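Local coordinates for protein carbonic anhydrase (Synechocystis sp., PDB 5SWC) that catalyses the zinc-dependent, reversible hydration of carbon dioxide and supplies CO2 to RuBisCO inside the carboxysome, at residues V114-L127 / E163-L175. Sequence-based numbering, arbitrary orientation.
Sequences VCGHSHCGAMKGLL and EDLIEVAVAENIL. With ZN (zinc ion), chain G; FMT (formic acid), chain O.
Met123 and Leu127 on one side, Ile166, Val170 and Ile174 on the other, carry a largely apolar contact in which helix 162-181 packs under the end of strand 111-117, the zinc-binding turn and helix 121-126. The helix runs antiparallel to the strand, at 171° between the short axes, and meets helix 121-126 at 109°. No hydrogen bond joins the segments. Ile174 lays its CD1 against the strand backbone, 3.6 Å from Gly116 N. Val170 straddles the carbonyl of His117: CG1 and CG2 each come to 3.4 Å of His117 O, a buried oxygen with no polar partner in the model. Its CG2 also reaches Cys120 CB and Met123 CG. The bends of Met123 at chi2 and chi3 (97°) curl its thioether over Asn173, with SD 3.4 Å from Asn173 CB and CE over the face of the amide, whose OD1 and ND2 are hydrogen-bonded to Thr146 and Gly83. Farther along, Leu127 CD1 rests 3.7 Å from Ile166 CG1. Above this apolar floor, His117 NE2 and Cys120 SG bind zinc at 2.1 and 2.3 Å, and Cys58 and a water complete the tetrahedron. A bent hydrogen bond from His117 ND1 to Ser118 O (2.7 Å) is consistent with restraining the ring alongside the zinc bond. This Cys-His-Cys site is that of beta-class carbonic anhydrases, its water consistent with the open, active form.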
ATOM      1  N   VAL A 114     -24.551   1.098 -11.964  1.00 11.29           N
ATOM      2  CA  VAL A 114     -23.309   1.600 -12.526  1.00 11.14           C
ATOM      3  C   VAL A 114     -23.682   2.186 -13.880  1.00 11.90           C
ATOM      4  O   VAL A 114     -24.114   1.451 -14.778  1.00 12.73           O
ATOM      5  CB  VAL A 114     -22.239   0.516 -12.731  1.00 13.23           C
ATOM      6  CG1 VAL A 114     -21.002   1.117 -13.349  1.00 16.10           C
ATOM      7  CG2 VAL A 114     -21.908  -0.171 -11.406  1.00 15.59           C
ATOM      8  N   CYS A 115     -23.551   3.500 -14.041  1.00 10.98           N
ATOM      9  CA  CYS A 115     -23.927   4.199 -15.240  1.00 11.95           C
ATOM     10  C   CYS A 115     -22.683   4.788 -15.909  1.00 12.64           C
ATOM     11  O   CYS A 115     -22.016   5.678 -15.372  1.00 14.73           O
ATOM     12  CB  CYS A 115     -24.933   5.288 -14.877  1.00 11.74           C
ATOM     13  SG  CYS A 115     -25.520   6.230 -16.297  1.00 17.90           S
ATOM     14  N   GLY A 116     -22.379   4.296 -17.085  1.00 12.89           N
ATOM     15  CA  GLY A 116     -21.404   4.889 -17.978  1.00 13.96           C
ATOM     16  C   GLY A 116     -22.102   5.743 -19.009  1.00 14.79           C
ATOM     17  O   GLY A 116     -23.298   5.859 -19.002  1.00 14.50           O
ATOM     18  N   HIS A 117     -21.327   6.333 -19.894  1.00 11.64           N
ATOM     19  CA  HIS A 117     -21.911   7.221 -20.888  1.00 12.40           C
ATOM     20  C   HIS A 117     -21.058   7.338 -22.134  1.00 12.79           C
ATOM     21  O   HIS A 117     -19.839   7.128 -22.111  1.00 11.71           O
ATOM     22  CB  HIS A 117     -22.123   8.626 -20.273  1.00 12.48           C
ATOM     23  CG  HIS A 117     -20.826   9.333 -20.034  1.00 11.19           C
ATOM     24  ND1 HIS A 117     -20.248  10.113 -21.011  1.00 13.26           N
ATOM     25  CD2 HIS A 117     -19.908   9.227 -19.038  1.00 11.23           C
ATOM     26  CE1 HIS A 117     -19.058  10.517 -20.600  1.00 12.44           C
ATOM     27  NE2 HIS A 117     -18.805   9.981 -19.400  1.00  9.83           N
ATOM     28  N   SER A 118     -21.699   7.751 -23.207  1.00 12.89           N
ATOM     29  CA  SER A 118     -21.038   7.882 -24.499  1.00 13.20           C
ATOM     30  C   SER A 118     -19.965   8.956 -24.434  1.00 15.29           C
ATOM     31  O   SER A 118     -20.094   9.974 -23.725  1.00 14.34           O
ATOM     32  CB  SER A 118     -22.032   8.120 -25.593  1.00 15.03           C
ATOM     33  OG  SER A 118     -22.790   9.296 -25.346  1.00 18.13           O
ATOM     34  N   HIS A 119     -18.901   8.741 -25.200  1.00 15.66           N
ATOM     35  CA  HIS A 119     -17.822   9.739 -25.352  1.00 15.68           C
ATOM     36  C   HIS A 119     -17.020   9.981 -24.082  1.00 15.37           C
ATOM     37  O   HIS A 119     -16.534  11.096 -23.853  1.00 17.65           O
ATOM     38  CB  HIS A 119     -18.353  11.042 -25.910  1.00 16.37           C
ATOM     39  CG  HIS A 119     -19.142  10.886 -27.160  1.00 18.72           C
ATOM     40  ND1 HIS A 119     -18.573  10.423 -28.323  1.00 31.15           N
ATOM     41  CD2 HIS A 119     -20.426  11.194 -27.455  1.00 22.90           C
ATOM     42  CE1 HIS A 119     -19.481  10.439 -29.288  1.00 33.13           C
ATOM     43  NE2 HIS A 119     -20.600  10.934 -28.796  1.00 26.28           N
ATOM     44  N   CYS A 120     -16.956   8.973 -23.232  1.00 12.52           N
ATOM     45  CA  CYS A 120     -16.297   9.124 -21.951  1.00 11.38           C
ATOM     46  C   CYS A 120     -14.803   9.357 -22.096  1.00 13.53           C
ATOM     47  O   CYS A 120     -14.077   8.555 -22.684  1.00 14.21           O
ATOM     48  CB  CYS A 120     -16.574   7.897 -21.084  1.00 11.60           C
ATOM     49  SG  CYS A 120     -15.896   7.992 -19.393  1.00 12.16           S
ATOM     50  N   GLY A 121     -14.330  10.400 -21.445  1.00 14.47           N
ATOM     51  CA  GLY A 121     -12.919  10.778 -21.499  1.00 17.05           C
ATOM     52  C   GLY A 121     -12.018   9.743 -20.843  1.00 13.93           C
ATOM     53  O   GLY A 121     -10.895   9.500 -21.343  1.00 13.84           O
ATOM     54  N   ALA A 122     -12.460   9.100 -19.778  1.00 13.43           N
ATOM     55  CA  ALA A 122     -11.680   8.057 -19.133  1.00 13.25           C
ATOM     56  C   ALA A 122     -11.460   6.881 -20.058  1.00 13.96           C
ATOM     57  O   ALA A 122     -10.398   6.253 -20.079  1.00 14.71           O
ATOM     58  CB  ALA A 122     -12.372   7.622 -17.856  1.00 14.86           C
ATOM     59  N   MET A 123     -12.459   6.601 -20.887  1.00 13.88           N
ATOM     60  CA  MET A 123     -12.366   5.493 -21.802  1.00 15.19           C
ATOM     61  C   MET A 123     -11.460   5.819 -22.993  1.00 14.35           C
ATOM     62  O   MET A 123     -10.713   4.987 -23.452  1.00 15.87           O
ATOM     63  CB  MET A 123     -13.768   5.061 -22.242  1.00 18.73           C
ATOM     64  CG  MET A 123     -14.565   4.457 -21.096  1.00 18.01           C
ATOM     65  SD  MET A 123     -13.782   3.084 -20.220  1.00 18.81           S
ATOM     66  CE  MET A 123     -13.072   3.867 -18.819  1.00 19.69           C
ATOM     67  N   LYS A 124     -11.517   7.050 -23.485  1.00 16.50           N
ATOM     68  CA  LYS A 124     -10.555   7.496 -24.481  1.00 16.83           C
ATOM     69  C   LYS A 124      -9.119   7.342 -23.959  1.00 17.12           C
ATOM     70  O   LYS A 124      -8.223   6.861 -24.659  1.00 18.71           O
ATOM     71  CB  LYS A 124     -10.848   8.933 -24.887  1.00 18.06           C
ATOM     72  CG  LYS A 124     -12.190   9.087 -25.608  1.00 21.33           C
ATOM     73  CD  LYS A 124     -12.391  10.569 -25.982  1.00 26.75           C
ATOM     74  CE  LYS A 124     -13.729  10.799 -26.607  1.00 34.17           C
ATOM     75  NZ  LYS A 124     -13.805  12.199 -27.120  1.00 42.19           N
ATOM     76  N   GLY A 125      -8.938   7.714 -22.702  1.00 15.53           N
ATOM     77  CA  GLY A 125      -7.649   7.577 -22.039  1.00 15.43           C
ATOM     78  C   GLY A 125      -7.188   6.128 -21.945  1.00 15.34           C
ATOM     79  O   GLY A 125      -6.031   5.804 -22.201  1.00 16.95           O
ATOM     80  N   LEU A 126      -8.110   5.272 -21.524  1.00 15.33           N
ATOM     81  CA  LEU A 126      -7.809   3.847 -21.395  1.00 14.79           C
ATOM     82  C   LEU A 126      -7.262   3.224 -22.674  1.00 16.72           C
ATOM     83  O   LEU A 126      -6.400   2.379 -22.634  1.00 18.40           O
ATOM     84  CB  LEU A 126      -9.089   3.124 -20.959  1.00 15.82           C
ATOM     85  CG  LEU A 126      -8.896   1.667 -20.603  1.00 15.50           C
ATOM     86  CD1 LEU A 126      -8.078   1.518 -19.330  1.00 18.21           C
ATOM     87  CD2 LEU A 126     -10.266   0.987 -20.465  1.00 18.31           C
ATOM     88  N   LEU A 127      -7.798   3.685 -23.815  1.00 19.59           N
ATOM     89  CA  LEU A 127      -7.392   3.185 -25.110  1.00 20.01           C
ATOM     90  C   LEU A 127      -6.071   3.790 -25.612  1.00 21.58           C
ATOM     91  O   LEU A 127      -5.538   3.366 -26.632  1.00 26.66           O
ATOM     92  CB  LEU A 127      -8.522   3.440 -26.109  1.00 22.17           C
ATOM     93  CG  LEU A 127      -9.838   2.697 -25.853  1.00 24.44           C
ATOM     94  CD1 LEU A 127     -11.002   3.239 -26.699  1.00 26.77           C
ATOM     95  CD2 LEU A 127      -9.689   1.225 -26.090  1.00 28.76           C
ATOM     96  N   GLU A 163     -14.660   5.637 -33.039  1.00 34.92           N
ATOM     97  CA  GLU A 163     -15.820   5.773 -32.177  1.00 28.72           C
ATOM     98  C   GLU A 163     -16.380   4.409 -31.818  1.00 25.93           C
ATOM     99  O   GLU A 163     -16.816   4.208 -30.700  1.00 24.88           O
ATOM    100  CB  GLU A 163     -16.907   6.616 -32.829  1.00 33.55           C
ATOM    101  CG  GLU A 163     -16.630   8.081 -32.793  1.00 44.05           C
ATOM    102  CD  GLU A 163     -17.812   8.882 -33.315  1.00 60.62           C
ATOM    103  OE1 GLU A 163     -18.118   9.953 -32.729  1.00 64.31           O
ATOM    104  OE2 GLU A 163     -18.436   8.429 -34.308  1.00 60.39           O
ATOM    105  N   ASP A 164     -16.312   3.454 -32.751  1.00 27.67           N
ATOM    106  CA  ASP A 164     -16.783   2.094 -32.477  1.00 27.01           C
ATOM    107  C   ASP A 164     -16.019   1.464 -31.325  1.00 24.76           C
ATOM    108  O   ASP A 164     -16.587   0.799 -30.448  1.00 24.53           O
ATOM    109  CB  ASP A 164     -16.586   1.207 -33.715  1.00 28.75           C
ATOM    110  CG  ASP A 164     -17.504   1.562 -34.866  1.00 40.93           C
ATOM    111  OD1 ASP A 164     -18.590   2.120 -34.619  1.00 41.84           O
ATOM    112  OD2 ASP A 164     -17.125   1.263 -36.025  1.00 43.98           O
ATOM    113  N   LEU A 165     -14.715   1.684 -31.290  1.00 24.47           N
ATOM    114  CA  LEU A 165     -13.906   1.150 -30.211  1.00 22.83           C
ATOM    115  C   LEU A 165     -14.198   1.816 -28.871  1.00 20.64           C
ATOM    116  O   LEU A 165     -14.307   1.165 -27.860  1.00 19.44           O
ATOM    117  CB  LEU A 165     -12.434   1.301 -30.603  1.00 24.64           C
ATOM    118  CG  LEU A 165     -11.437   0.714 -29.621  1.00 27.30           C
ATOM    119  CD1 LEU A 165     -11.688  -0.787 -29.421  1.00 25.15           C
ATOM    120  CD2 LEU A 165     -10.022   0.956 -30.134  1.00 28.92           C
ATOM    121  N   ILE A 166     -14.389   3.128 -28.884  1.00 20.84           N
ATOM    122  CA  ILE A 166     -14.715   3.844 -27.654  1.00 19.13           C
ATOM    123  C   ILE A 166     -16.058   3.363 -27.109  1.00 17.88           C
ATOM    124  O   ILE A 166     -16.222   3.168 -25.914  1.00 16.96           O
ATOM    125  CB  ILE A 166     -14.706   5.353 -27.871  1.00 20.66           C
ATOM    126  CG1 ILE A 166     -13.270   5.810 -28.167  1.00 27.36           C
ATOM    127  CG2 ILE A 166     -15.268   6.079 -26.634  1.00 22.33           C
ATOM    128  CD1 ILE A 166     -13.160   7.151 -28.823  1.00 32.86           C
ATOM    129  N   GLU A 167     -17.007   3.148 -28.010  1.00 18.99           N
ATOM    130  CA  GLU A 167     -18.347   2.669 -27.605  1.00 19.80           C
ATOM    131  C   GLU A 167     -18.267   1.313 -26.922  1.00 18.21           C
ATOM    132  O   GLU A 167     -18.869   1.088 -25.848  1.00 16.73           O
ATOM    133  CB  GLU A 167     -19.223   2.609 -28.857  1.00 26.86           C
ATOM    134  CG  GLU A 167     -20.634   2.105 -28.700  1.00 36.45           C
ATOM    135  CD  GLU A 167     -21.418   2.222 -30.030  1.00 39.74           C
ATOM    136  OE1 GLU A 167     -21.990   3.300 -30.272  1.00 50.01           O
ATOM    137  OE2 GLU A 167     -21.440   1.269 -30.843  1.00 50.79           O
ATOM    138  N   VAL A 168     -17.473   0.391 -27.467  1.00 18.43           N
ATOM    139  CA  VAL A 168     -17.330  -0.911 -26.821  1.00 18.17           C
ATOM    140  C   VAL A 168     -16.612  -0.769 -25.478  1.00 17.48           C
ATOM    141  O   VAL A 168     -16.972  -1.414 -24.502  1.00 17.47           O
ATOM    142  CB  VAL A 168     -16.572  -1.887 -27.749  1.00 20.40           C
ATOM    143  CG1 VAL A 168     -16.093  -3.083 -27.015  1.00 23.53           C
ATOM    144  CG2 VAL A 168     -17.487  -2.288 -28.891  1.00 28.91           C
ATOM    145  N   ALA A 169     -15.613   0.099 -25.384  1.00 15.65           N
ATOM    146  CA  ALA A 169     -14.931   0.324 -24.098  1.00 15.72           C
ATOM    147  C   ALA A 169     -15.879   0.868 -23.062  1.00 14.40           C
ATOM    148  O   ALA A 169     -15.793   0.424 -21.892  1.00 13.41           O
ATOM    149  CB  ALA A 169     -13.752   1.285 -24.258  1.00 16.92           C
ATOM    150  N   VAL A 170     -16.752   1.824 -23.427  1.00 13.07           N
ATOM    151  CA  VAL A 170     -17.728   2.342 -22.467  1.00 13.36           C
ATOM    152  C   VAL A 170     -18.586   1.185 -21.912  1.00 13.98           C
ATOM    153  O   VAL A 170     -18.824   1.071 -20.694  1.00 12.59           O
ATOM    154  CB  VAL A 170     -18.572   3.423 -23.110  1.00 12.89           C
ATOM    155  CG1 VAL A 170     -19.824   3.726 -22.285  1.00 13.74           C
ATOM    156  CG2 VAL A 170     -17.757   4.681 -23.324  1.00 15.97           C
ATOM    157  N   ALA A 171     -19.075   0.318 -22.809  1.00 13.31           N
ATOM    158  CA  ALA A 171     -19.966  -0.773 -22.400  1.00 14.64           C
ATOM    159  C   ALA A 171     -19.223  -1.807 -21.543  1.00 13.78           C
ATOM    160  O   ALA A 171     -19.693  -2.215 -20.469  1.00 14.23           O
ATOM    161  CB  ALA A 171     -20.572  -1.425 -23.627  1.00 14.50           C
ATOM    162  N   GLU A 172     -18.064  -2.248 -22.020  1.00 13.59           N
ATOM    163  CA  GLU A 172     -17.277  -3.251 -21.301  1.00 13.41           C
ATOM    164  C   GLU A 172     -16.793  -2.713 -19.949  1.00 12.73           C
ATOM    165  O   GLU A 172     -16.679  -3.467 -18.969  1.00 13.99           O
ATOM    166  CB  GLU A 172     -16.146  -3.758 -22.197  1.00 15.19           C
ATOM    167  CG  GLU A 172     -16.603  -4.622 -23.358  1.00 16.40           C
ATOM    168  CD  GLU A 172     -17.227  -5.957 -22.941  1.00 19.84           C
ATOM    169  OE1 GLU A 172     -17.107  -6.406 -21.777  1.00 20.82           O
ATOM    170  OE2 GLU A 172     -17.805  -6.588 -23.876  1.00 25.21           O
ATOM    171  N   ASN A 173     -16.554  -1.412 -19.851  1.00 12.05           N
ATOM    172  CA  ASN A 173     -16.137  -0.840 -18.581  1.00 12.44           C
ATOM    173  C   ASN A 173     -17.221  -1.010 -17.527  1.00 13.12           C
ATOM    174  O   ASN A 173     -16.892  -1.307 -16.369  1.00 12.53           O
ATOM    175  CB  ASN A 173     -15.762   0.650 -18.787  1.00 12.17           C
ATOM    176  CG  ASN A 173     -15.305   1.311 -17.535  1.00 11.42           C
ATOM    177  OD1 ASN A 173     -14.261   0.961 -16.967  1.00 13.22           O
ATOM    178  ND2 ASN A 173     -16.041   2.353 -17.121  1.00 13.36           N
ATOM    179  N   ILE A 174     -18.468  -0.821 -17.887  1.00 12.01           N
ATOM    180  CA  ILE A 174     -19.595  -1.025 -16.970  1.00 12.12           C
ATOM    181  C   ILE A 174     -19.579  -2.479 -16.481  1.00 13.08           C
ATOM    182  O   ILE A 174     -19.702  -2.723 -15.261  1.00 13.90           O
ATOM    183  CB  ILE A 174     -20.918  -0.649 -17.641  1.00 13.13           C
ATOM    184  CG1 ILE A 174     -20.960   0.865 -17.885  1.00 13.39           C
ATOM    185  CG2 ILE A 174     -22.108  -1.123 -16.828  1.00 14.70           C
ATOM    186  CD1 ILE A 174     -21.922   1.237 -18.949  1.00 16.35           C
ATOM    187  N   LEU A 175     -19.400  -3.433 -17.377  1.00 13.05           N
ATOM    188  CA  LEU A 175     -19.422  -4.856 -17.023  1.00 15.04           C
ATOM    189  C   LEU A 175     -18.275  -5.184 -16.057  1.00 14.30           C
ATOM    190  O   LEU A 175     -18.449  -5.930 -15.103  1.00 14.19           O
ATOM    191  CB  LEU A 175     -19.394  -5.712 -18.277  1.00 14.57           C
ATOM    192  CG  LEU A 175     -20.561  -5.430 -19.237  1.00 15.96           C
ATOM    193  CD1 LEU A 175     -20.582  -6.442 -20.324  1.00 19.20           C
ATOM    194  CD2 LEU A 175     -21.855  -5.411 -18.485  1.00 19.98           C
TER
HETATM  195 ZN    ZN G 301     -16.932   9.867 -18.542  1.00 11.92          ZN
HETATM  196  C   FMT O 303     -13.778  12.264 -17.376  1.00 19.20           C
HETATM  197  O1  FMT O 303     -14.746  12.948 -17.774  1.00 19.32           O
HETATM  198  O2  FMT O 303     -13.632  11.108 -17.713  1.00 20.87           O
HETATM  199  O   HOH W   1     -16.083  11.525 -19.478  1.00 12.71           O